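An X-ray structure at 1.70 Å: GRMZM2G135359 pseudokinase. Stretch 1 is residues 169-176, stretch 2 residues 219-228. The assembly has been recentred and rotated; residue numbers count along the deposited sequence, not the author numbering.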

# COMPACT_ATOMS: atom_id res chain seq x y z
N ALA A 169 -0.96 0.85 9.15
CA ALA A 169 -0.54 1.21 7.80
C ALA A 169 -1.27 0.44 6.68
O ALA A 169 -1.21 0.82 5.52
CB ALA A 169 0.96 1.01 7.67
N LEU A 170 -1.95 -0.64 7.04
CA LEU A 170 -2.62 -1.48 6.05
C LEU A 170 -4.14 -1.39 6.17
O LEU A 170 -4.86 -2.21 5.59
CB LEU A 170 -2.18 -2.93 6.25
CG LEU A 170 -0.68 -3.21 6.23
CD1 LEU A 170 -0.40 -4.64 6.68
CD2 LEU A 170 -0.12 -2.96 4.84
N ARG A 171 -4.63 -0.38 6.89
CA ARG A 171 -6.06 -0.27 7.15
C ARG A 171 -6.89 -0.04 5.88
O ARG A 171 -8.09 -0.35 5.87
CB ARG A 171 -6.35 0.85 8.17
CG ARG A 171 -6.24 2.24 7.59
CD ARG A 171 -6.04 3.31 8.64
NE ARG A 171 -5.92 4.62 8.00
CZ ARG A 171 -4.84 5.06 7.36
NH1 ARG A 171 -3.74 4.32 7.27
NH2 ARG A 171 -4.85 6.26 6.80
N ASN A 172 -6.26 0.50 4.83
CA ASN A 172 -6.92 0.74 3.54
C ASN A 172 -6.45 -0.20 2.42
O ASN A 172 -6.70 0.05 1.24
CB ASN A 172 -6.69 2.19 3.10
CG ASN A 172 -7.34 3.18 4.05
OD1 ASN A 172 -8.44 2.94 4.53
ND2 ASN A 172 -6.65 4.29 4.32
N PHE A 173 -5.79 -1.29 2.78
CA PHE A 173 -5.15 -2.16 1.81
C PHE A 173 -6.10 -2.77 0.75
O PHE A 173 -7.05 -3.48 1.08
CB PHE A 173 -4.40 -3.27 2.54
CG PHE A 173 -3.84 -4.31 1.63
CD1 PHE A 173 -2.76 -4.02 0.81
CD2 PHE A 173 -4.40 -5.57 1.58
CE1 PHE A 173 -2.25 -4.97 -0.05
CE2 PHE A 173 -3.89 -6.53 0.74
CZ PHE A 173 -2.82 -6.23 -0.08
N ASP A 174 -5.83 -2.46 -0.52
CA ASP A 174 -6.50 -3.11 -1.65
C ASP A 174 -5.70 -2.81 -2.93
O ASP A 174 -4.60 -2.26 -2.85
CB ASP A 174 -7.98 -2.70 -1.78
CG ASP A 174 -8.19 -1.22 -2.00
OD1 ASP A 174 -7.37 -0.56 -2.67
OD2 ASP A 174 -9.23 -0.72 -1.51
N SER A 175 -6.21 -3.19 -4.09
CA SER A 175 -5.44 -3.00 -5.31
C SER A 175 -5.24 -1.52 -5.67
O SER A 175 -4.32 -1.19 -6.40
CB SER A 175 -6.02 -3.79 -6.49
OG SER A 175 -7.30 -3.31 -6.85
N THR A 176 -6.08 -0.62 -5.13
CA THR A 176 -5.88 0.82 -5.34
C THR A 176 -4.74 1.41 -4.50
O THR A 176 -4.26 2.52 -4.78
CB THR A 176 -7.16 1.67 -5.08
OG1 THR A 176 -7.48 1.71 -3.69
CG2 THR A 176 -8.34 1.13 -5.88
N ARG A 219 -7.36 -11.74 5.15
CA ARG A 219 -8.53 -11.87 4.27
C ARG A 219 -8.41 -10.94 3.07
O ARG A 219 -8.66 -11.34 1.94
CB ARG A 219 -9.84 -11.58 5.02
CG ARG A 219 -11.10 -11.73 4.17
CD ARG A 219 -12.33 -11.12 4.83
NE ARG A 219 -12.18 -9.68 5.08
CZ ARG A 219 -12.40 -8.72 4.18
NH1 ARG A 219 -12.77 -9.00 2.94
NH2 ARG A 219 -12.22 -7.45 4.54
N LYS A 220 -8.04 -9.69 3.34
CA LYS A 220 -7.82 -8.72 2.28
C LYS A 220 -6.73 -9.17 1.30
O LYS A 220 -6.88 -8.97 0.09
CB LYS A 220 -7.47 -7.36 2.87
CG LYS A 220 -8.68 -6.61 3.43
CD LYS A 220 -8.23 -5.33 4.10
CE LYS A 220 -9.41 -4.45 4.48
NZ LYS A 220 -8.94 -3.19 5.10
N TYR A 221 -5.64 -9.75 1.81
CA TYR A 221 -4.59 -10.30 0.95
C TYR A 221 -5.16 -11.36 0.02
O TYR A 221 -4.89 -11.36 -1.18
CB TYR A 221 -3.41 -10.89 1.75
CG TYR A 221 -2.37 -11.46 0.81
CD1 TYR A 221 -1.50 -10.61 0.13
CD2 TYR A 221 -2.30 -12.82 0.54
CE1 TYR A 221 -0.57 -11.10 -0.76
CE2 TYR A 221 -1.37 -13.33 -0.35
CZ TYR A 221 -0.51 -12.46 -1.00
OH TYR A 221 0.42 -12.95 -1.88
N GLY A 222 -5.95 -12.28 0.58
CA GLY A 222 -6.59 -13.32 -0.21
C GLY A 222 -7.45 -12.75 -1.33
O GLY A 222 -7.43 -13.25 -2.44
N MET A 223 -8.19 -11.68 -1.04
CA MET A 223 -9.04 -11.03 -2.03
C MET A 223 -8.22 -10.37 -3.15
O MET A 223 -8.62 -10.40 -4.32
CB MET A 223 -9.96 -10.00 -1.36
CG MET A 223 -11.00 -10.63 -0.45
SD MET A 223 -12.19 -11.63 -1.36
CE MET A 223 -13.27 -10.37 -2.03
N VAL A 224 -7.10 -9.76 -2.77
CA VAL A 224 -6.23 -9.12 -3.75
C VAL A 224 -5.53 -10.17 -4.61
O VAL A 224 -5.38 -9.98 -5.83
CB VAL A 224 -5.20 -8.17 -3.06
CG1 VAL A 224 -4.14 -7.71 -4.04
CG2 VAL A 224 -5.91 -6.96 -2.46
N LEU A 225 -5.08 -11.26 -3.99
CA LEU A 225 -4.51 -12.37 -4.74
C LEU A 225 -5.54 -12.93 -5.75
O LEU A 225 -5.22 -13.16 -6.92
CB LEU A 225 -3.99 -13.46 -3.80
CG LEU A 225 -3.43 -14.72 -4.48
CD1 LEU A 225 -2.33 -14.37 -5.45
CD2 LEU A 225 -2.93 -15.71 -3.43
N LEU A 226 -6.77 -13.11 -5.29
CA LEU A 226 -7.86 -13.56 -6.18
C LEU A 226 -8.08 -12.59 -7.35
O LEU A 226 -8.31 -13.01 -8.48
CB LEU A 226 -9.17 -13.72 -5.40
CG LEU A 226 -10.34 -14.34 -6.19
CD1 LEU A 226 -9.96 -15.73 -6.67
CD2 LEU A 226 -11.60 -14.37 -5.34
N GLU A 227 -7.99 -11.30 -7.05
CA GLU A 227 -8.13 -10.25 -8.07
C GLU A 227 -6.99 -10.29 -9.07
O GLU A 227 -7.21 -10.16 -10.27
CB GLU A 227 -8.21 -8.89 -7.38
CG GLU A 227 -8.45 -7.72 -8.32
CD GLU A 227 -8.33 -6.38 -7.60
OE1 GLU A 227 -8.34 -6.38 -6.35
OE2 GLU A 227 -8.24 -5.35 -8.29
N ILE A 228 -5.78 -10.52 -8.58
CA ILE A 228 -4.61 -10.62 -9.45
C ILE A 228 -4.76 -11.84 -10.38
O ILE A 228 -4.44 -11.78 -11.56
CB ILE A 228 -3.32 -10.72 -8.62
CG1 ILE A 228 -3.01 -9.38 -7.93
CG2 ILE A 228 -2.16 -11.17 -9.47
CD1 ILE A 228 -2.01 -9.44 -6.79
O HOH W 1 -8.73 -4.61 -4.47

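How does a stretch without regular structure settle against a helix? Residues 219-228 are helical throughout, held by backbone bonds such as Val-224 N to Lys-220 O at 3.0 Å. The other chain segment makes a type I turn from Leu-170 to Phe-173, closed by Phe-173 N to Leu-170 O at 3.1 Å, and then runs on to Ser-175, whose CA lies 6.4 Å from the CA of Val-224. Lys-220, Val-224 and Glu-227 are spaced by four and three residues, so they rise from one side of the helix, and all three point their CA-to-CB bonds toward the loop. Together the two stretches bury 347 Å².

What does the Phe-173 ring rest on? The CA-to-CB bond of Phe-173 points toward the helix, and with chi1 at 173° (t) the ring meets Lys-220 and Tyr-221 with its edge: CD2 of Phe-173 is 3.8 Å from CB of Lys-220, and CE2 of Phe-173 is 3.8 Å from the backbone N of Tyr-221. CE2 of Phe-173 also lies 3.8 Å from CG2 of Val-224, an apolar contact made obliquely to the ring. Val-224, at chi1 169° (t), also brings its CG2 to 4.0 Å from CA of Asp-174, so one small branched side chain packs against both an aromatic ring and the backbone beyond it.

Why is Lys-220 so stretched out? After chi1 at -76° (m), its remaining three torsions are all t, and the straight chain carries the amine along the loop to the turn. The aliphatic part packs on the way, with CD of Lys-220 3.7 Å from O of Phe-173. At the tip, NZ of Lys-220 comes within 3.1 Å of O of Arg-171, but the angle is too poor for a hydrogen bond. Proximity to a carbonyl oxygen still suits a positively charged amine electrostatically.

What fastens the far end of the contact? Glu-227 extends through chi1 and chi2, both t, placing its carboxylate beside Ser-175, whose chi1 of 66° (p) brings the hydroxyl to meet it. OG of Ser-175 donates to OE2 of Glu-227 at 2.7 Å. Water 1 adds a second link, accepting from N of Ser-175 at 2.9 Å and donating to OE1 of Glu-227 at 2.6 Å, so both carboxylate oxygens are tied to one residue. The carboxylate of Asp-174 instead serves its own stretch: OD1 of Asp-174 accepts from N of Thr-176 at 2.8 Å and from OG1 of Thr-176 at a very short 2.5 Å, bracing the loop locally.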